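Long-range contact in Rab5 protein, putative (Plasmodium falciparum, PDB 3CLV), which is a putative Rab5 protein of the Ras family with a P-loop fold, and holds GDP in its ligand pocket: residues A[122-127]-A[150-155]. Sequence-based numbering, arbitrary orientation.
With GDP (guanosine-5'-diphosphate), chain D.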
ATOM      1  N   VAL A 122      -6.523   9.110  12.749  1.00 14.10           N
ATOM      2  CA  VAL A 122      -7.524   8.316  13.470  1.00 14.57           C
ATOM      3  C   VAL A 122      -8.637   9.246  13.945  1.00 14.87           C
ATOM      4  O   VAL A 122      -8.416  10.112  14.808  1.00 15.88           O
ATOM      5  CB  VAL A 122      -6.928   7.518  14.667  1.00 14.56           C
ATOM      6  CG1 VAL A 122      -7.984   6.558  15.222  1.00 14.70           C
ATOM      7  CG2 VAL A 122      -5.699   6.725  14.235  1.00 13.41           C
ATOM      8  N   VAL A 123      -9.818   9.074  13.364  1.00 14.77           N
ATOM      9  CA  VAL A 123     -10.914  10.026  13.522  1.00 14.88           C
ATOM     10  C   VAL A 123     -11.984   9.439  14.448  1.00 15.33           C
ATOM     11  O   VAL A 123     -12.286   8.265  14.383  1.00 15.54           O
ATOM     12  CB  VAL A 123     -11.568  10.351  12.126  1.00 14.37           C
ATOM     13  CG1 VAL A 123     -12.670  11.409  12.257  1.00 14.35           C
ATOM     14  CG2 VAL A 123     -10.504  10.780  11.135  1.00 14.70           C
ATOM     15  N   PHE A 124     -12.545  10.272  15.315  1.00 16.35           N
ATOM     16  CA  PHE A 124     -13.739   9.890  16.066  1.00 17.17           C
ATOM     17  C   PHE A 124     -14.739  11.048  16.023  1.00 17.90           C
ATOM     18  O   PHE A 124     -14.422  12.149  15.544  1.00 18.36           O
ATOM     19  CB  PHE A 124     -13.386   9.435  17.499  1.00 16.79           C
ATOM     20  CG  PHE A 124     -12.972  10.574  18.424  1.00 16.61           C
ATOM     21  CD1 PHE A 124     -11.650  11.020  18.449  1.00 15.04           C
ATOM     22  CD2 PHE A 124     -13.901  11.180  19.262  1.00 15.23           C
ATOM     23  CE1 PHE A 124     -11.258  12.074  19.273  1.00 14.04           C
ATOM     24  CE2 PHE A 124     -13.525  12.249  20.099  1.00 17.09           C
ATOM     25  CZ  PHE A 124     -12.197  12.689  20.103  1.00 15.76           C
ATOM     26  N   ASP A 125     -15.950  10.768  16.496  1.00 19.53           N
ATOM     27  CA  ASP A 125     -17.069  11.708  16.487  1.00 20.24           C
ATOM     28  C   ASP A 125     -17.267  12.109  17.950  1.00 20.51           C
ATOM     29  O   ASP A 125     -17.489  11.257  18.817  1.00 20.65           O
ATOM     30  CB  ASP A 125     -18.299  10.975  15.894  1.00 20.20           C
ATOM     31  CG  ASP A 125     -19.606  11.763  15.999  1.00 21.27           C
ATOM     32  OD1 ASP A 125     -19.646  12.885  16.566  1.00 18.94           O
ATOM     33  OD2 ASP A 125     -20.623  11.203  15.511  1.00 20.57           O
ATOM     34  N   ILE A 126     -17.157  13.405  18.220  1.00 21.58           N
ATOM     35  CA  ILE A 126     -17.263  13.924  19.594  1.00 22.97           C
ATOM     36  C   ILE A 126     -18.617  13.627  20.262  1.00 23.50           C
ATOM     37  O   ILE A 126     -18.718  13.633  21.496  1.00 23.52           O
ATOM     38  CB  ILE A 126     -16.882  15.433  19.717  1.00 22.43           C
ATOM     39  CG1 ILE A 126     -17.699  16.321  18.773  1.00 24.07           C
ATOM     40  CG2 ILE A 126     -15.389  15.637  19.474  1.00 22.94           C
ATOM     41  CD1 ILE A 126     -19.023  16.814  19.367  1.00 24.21           C
ATOM     42  N   SER A 127     -19.634  13.356  19.437  1.00 23.93           N
ATOM     43  CA  SER A 127     -21.002  13.106  19.911  1.00 24.55           C
ATOM     44  C   SER A 127     -21.299  11.629  20.148  1.00 24.49           C
ATOM     45  O   SER A 127     -22.400  11.258  20.569  1.00 24.93           O
ATOM     46  CB  SER A 127     -22.023  13.700  18.937  1.00 24.72           C
ATOM     47  OG  SER A 127     -22.033  13.009  17.691  1.00 26.40           O
ATOM     48  N   ILE A 150       0.991   9.797  14.035  1.00 15.24           N
ATOM     49  CA  ILE A 150      -0.440   9.607  14.305  1.00 14.42           C
ATOM     50  C   ILE A 150      -1.067  10.924  14.753  1.00 14.58           C
ATOM     51  O   ILE A 150      -0.560  11.590  15.666  1.00 15.23           O
ATOM     52  CB  ILE A 150      -0.703   8.527  15.376  1.00 13.87           C
ATOM     53  CG1 ILE A 150      -0.099   7.177  14.954  1.00 14.04           C
ATOM     54  CG2 ILE A 150      -2.208   8.399  15.662  1.00 13.92           C
ATOM     55  CD1 ILE A 150       0.056   6.216  16.133  1.00 14.46           C
ATOM     56  N   ILE A 151      -2.161  11.282  14.088  1.00 13.73           N
ATOM     57  CA  ILE A 151      -2.998  12.399  14.490  1.00 14.05           C
ATOM     58  C   ILE A 151      -4.403  11.901  14.853  1.00 14.41           C
ATOM     59  O   ILE A 151      -5.074  11.213  14.056  1.00 14.47           O
ATOM     60  CB  ILE A 151      -2.986  13.556  13.458  1.00 13.31           C
ATOM     61  CG1 ILE A 151      -3.771  14.773  13.978  1.00 14.97           C
ATOM     62  CG2 ILE A 151      -3.451  13.091  12.035  1.00 12.98           C
ATOM     63  CD1 ILE A 151      -3.242  16.098  13.347  1.00 16.78           C
ATOM     64  N   LEU A 152      -4.810  12.216  16.079  1.00 14.20           N
ATOM     65  CA  LEU A 152      -6.123  11.838  16.566  1.00 15.10           C
ATOM     66  C   LEU A 152      -7.032  13.012  16.250  1.00 15.44           C
ATOM     67  O   LEU A 152      -6.715  14.158  16.589  1.00 15.17           O
ATOM     68  CB  LEU A 152      -6.078  11.528  18.063  1.00 15.11           C
ATOM     69  CG  LEU A 152      -7.398  11.206  18.756  1.00 16.52           C
ATOM     70  CD1 LEU A 152      -7.948   9.860  18.238  1.00 15.72           C
ATOM     71  CD2 LEU A 152      -7.181  11.144  20.276  1.00 16.03           C
ATOM     72  N   VAL A 153      -8.140  12.735  15.561  1.00 14.96           N
ATOM     73  CA  VAL A 153      -9.013  13.814  15.076  1.00 14.94           C
ATOM     74  C   VAL A 153     -10.374  13.723  15.755  1.00 15.18           C
ATOM     75  O   VAL A 153     -11.068  12.698  15.664  1.00 15.83           O
ATOM     76  CB  VAL A 153      -9.178  13.818  13.517  1.00 14.22           C
ATOM     77  CG1 VAL A 153     -10.226  14.872  13.048  1.00 13.97           C
ATOM     78  CG2 VAL A 153      -7.843  14.051  12.820  1.00 14.29           C
ATOM     79  N   ALA A 154     -10.736  14.801  16.454  1.00 16.05           N
ATOM     80  CA  ALA A 154     -12.050  14.929  17.076  1.00 16.71           C
ATOM     81  C   ALA A 154     -12.962  15.653  16.095  1.00 17.47           C
ATOM     82  O   ALA A 154     -12.972  16.890  16.037  1.00 18.38           O
ATOM     83  CB  ALA A 154     -11.947  15.697  18.399  1.00 17.15           C
ATOM     84  N   ASN A 155     -13.700  14.886  15.291  1.00 16.56           N
ATOM     85  CA  ASN A 155     -14.574  15.481  14.288  1.00 16.85           C
ATOM     86  C   ASN A 155     -16.001  15.773  14.812  1.00 17.25           C
ATOM     87  O   ASN A 155     -16.444  15.185  15.804  1.00 17.63           O
ATOM     88  CB  ASN A 155     -14.604  14.621  13.010  1.00 15.64           C
ATOM     89  CG  ASN A 155     -15.225  15.350  11.812  1.00 16.49           C
ATOM     90  OD1 ASN A 155     -14.871  16.487  11.500  1.00 14.50           O
ATOM     91  ND2 ASN A 155     -16.112  14.653  11.097  1.00 15.74           N
TER
HETATM   92  PB  GDP D 211     -17.453   7.977   7.350  1.00 13.92           P
HETATM   93  O1B GDP D 211     -16.788   8.107   6.018  1.00 13.89           O
HETATM   94  O2B GDP D 211     -18.273   6.708   7.422  1.00 15.06           O
HETATM   95  O3B GDP D 211     -16.477   7.984   8.498  1.00 16.60           O
HETATM   96  O3A GDP D 211     -18.435   9.237   7.631  1.00 14.52           O
HETATM   97  PA  GDP D 211     -19.183  10.134   6.502  1.00 14.47           P
HETATM   98  O1A GDP D 211     -19.982   9.244   5.564  1.00 14.84           O
HETATM   99  O2A GDP D 211     -18.276  11.110   5.819  1.00 15.27           O
HETATM  100  O5' GDP D 211     -20.225  10.948   7.417  1.00 16.04           O
HETATM  101  C5' GDP D 211     -21.254  10.295   8.171  1.00 14.39           C
HETATM  102  C4' GDP D 211     -22.351  11.324   8.467  1.00 16.00           C
HETATM  103  O4' GDP D 211     -21.859  12.333   9.354  1.00 15.48           O
HETATM  104  C3' GDP D 211     -22.890  12.065   7.247  1.00 17.14           C
HETATM  105  O3' GDP D 211     -24.287  12.248   7.507  1.00 17.66           O
HETATM  106  C2' GDP D 211     -22.190  13.426   7.273  1.00 17.31           C
HETATM  107  O2' GDP D 211     -22.941  14.491   6.672  1.00 17.69           O
HETATM  108  C1' GDP D 211     -22.042  13.632   8.773  1.00 18.64           C
HETATM  109  N9  GDP D 211     -20.851  14.419   9.107  1.00 19.53           N
HETATM  110  C8  GDP D 211     -19.585  14.166   8.711  1.00 19.32           C
HETATM  111  N7  GDP D 211     -18.746  15.092   9.215  1.00 20.06           N
HETATM  112  C5  GDP D 211     -19.487  15.943   9.962  1.00 19.98           C
HETATM  113  C6  GDP D 211     -19.228  17.149  10.783  1.00 20.26           C
HETATM  114  O6  GDP D 211     -18.059  17.591  10.896  1.00 19.45           O
HETATM  115  N1  GDP D 211     -20.287  17.737  11.401  1.00 19.90           N
HETATM  116  C2  GDP D 211     -21.558  17.267  11.305  1.00 20.87           C
HETATM  117  N2  GDP D 211     -22.550  17.918  11.966  1.00 19.39           N
HETATM  118  N3  GDP D 211     -21.877  16.169  10.549  1.00 20.29           N
HETATM  119  C4  GDP D 211     -20.886  15.488   9.885  1.00 19.16           C
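Val122, Phe124 and Ile126 pair with the strand at 150-155 through five backbone hydrogen bonds. The two strands, 119-125 and 149-155, are parallel neighbours in the central sheet of the Ras-like P-loop fold. Helix 129-145 links them as a beta-alpha-beta crossover. Val122 gives its N-H to Ile151 O and accepts from Val153 N at 2.7 Å between Val122 O and that nitrogen. Phe124 repeats the scheme: its N donates to Val153 O, and its O accepts from Asn155 N. The last bond lies just past the end of strand 119-125, where Ile126 N meets Asn155 O at 3.1 Å in a nearly straight line (171° at the hydrogen).

On one face, the Phe124 ring lies over Ala154, whose CA is 4.0 Å from the ring centroid in a CH-pi contact. The ring sits there because CG stands between the backbone N and the carbonyl carbon (chi1 73°). Leu152 CD1 comes obliquely to Phe124 CD1, and Ile126 CG2 touches Ala154 CB at 3.6 Å. Helices 129-145 and 166-175 cover this side.

Val123, Val153 and Asn155 line the opposite face. Val123 CG1 packs against Asn155 CB at 3.8 Å. The Asn155 amide is buried and well supplied with partners: OD1 accepts from Thr183 OG1 and Ala185 N, while ND2 donates to Val18 O. These bonds hold the amide beside the guanine, with ND2 3.3 Å from GDP N7.

At the end of strand 119-125, Asp125 forms an Asx turn. Its OD1 accepts from Ser127 N at 2.9 Å. Ser127 OG, which also hydrogen-bonds Lys159 NZ, reaches Asp125 OD1 at 2.6 Å from the same face of the carboxylate as Ser127 N.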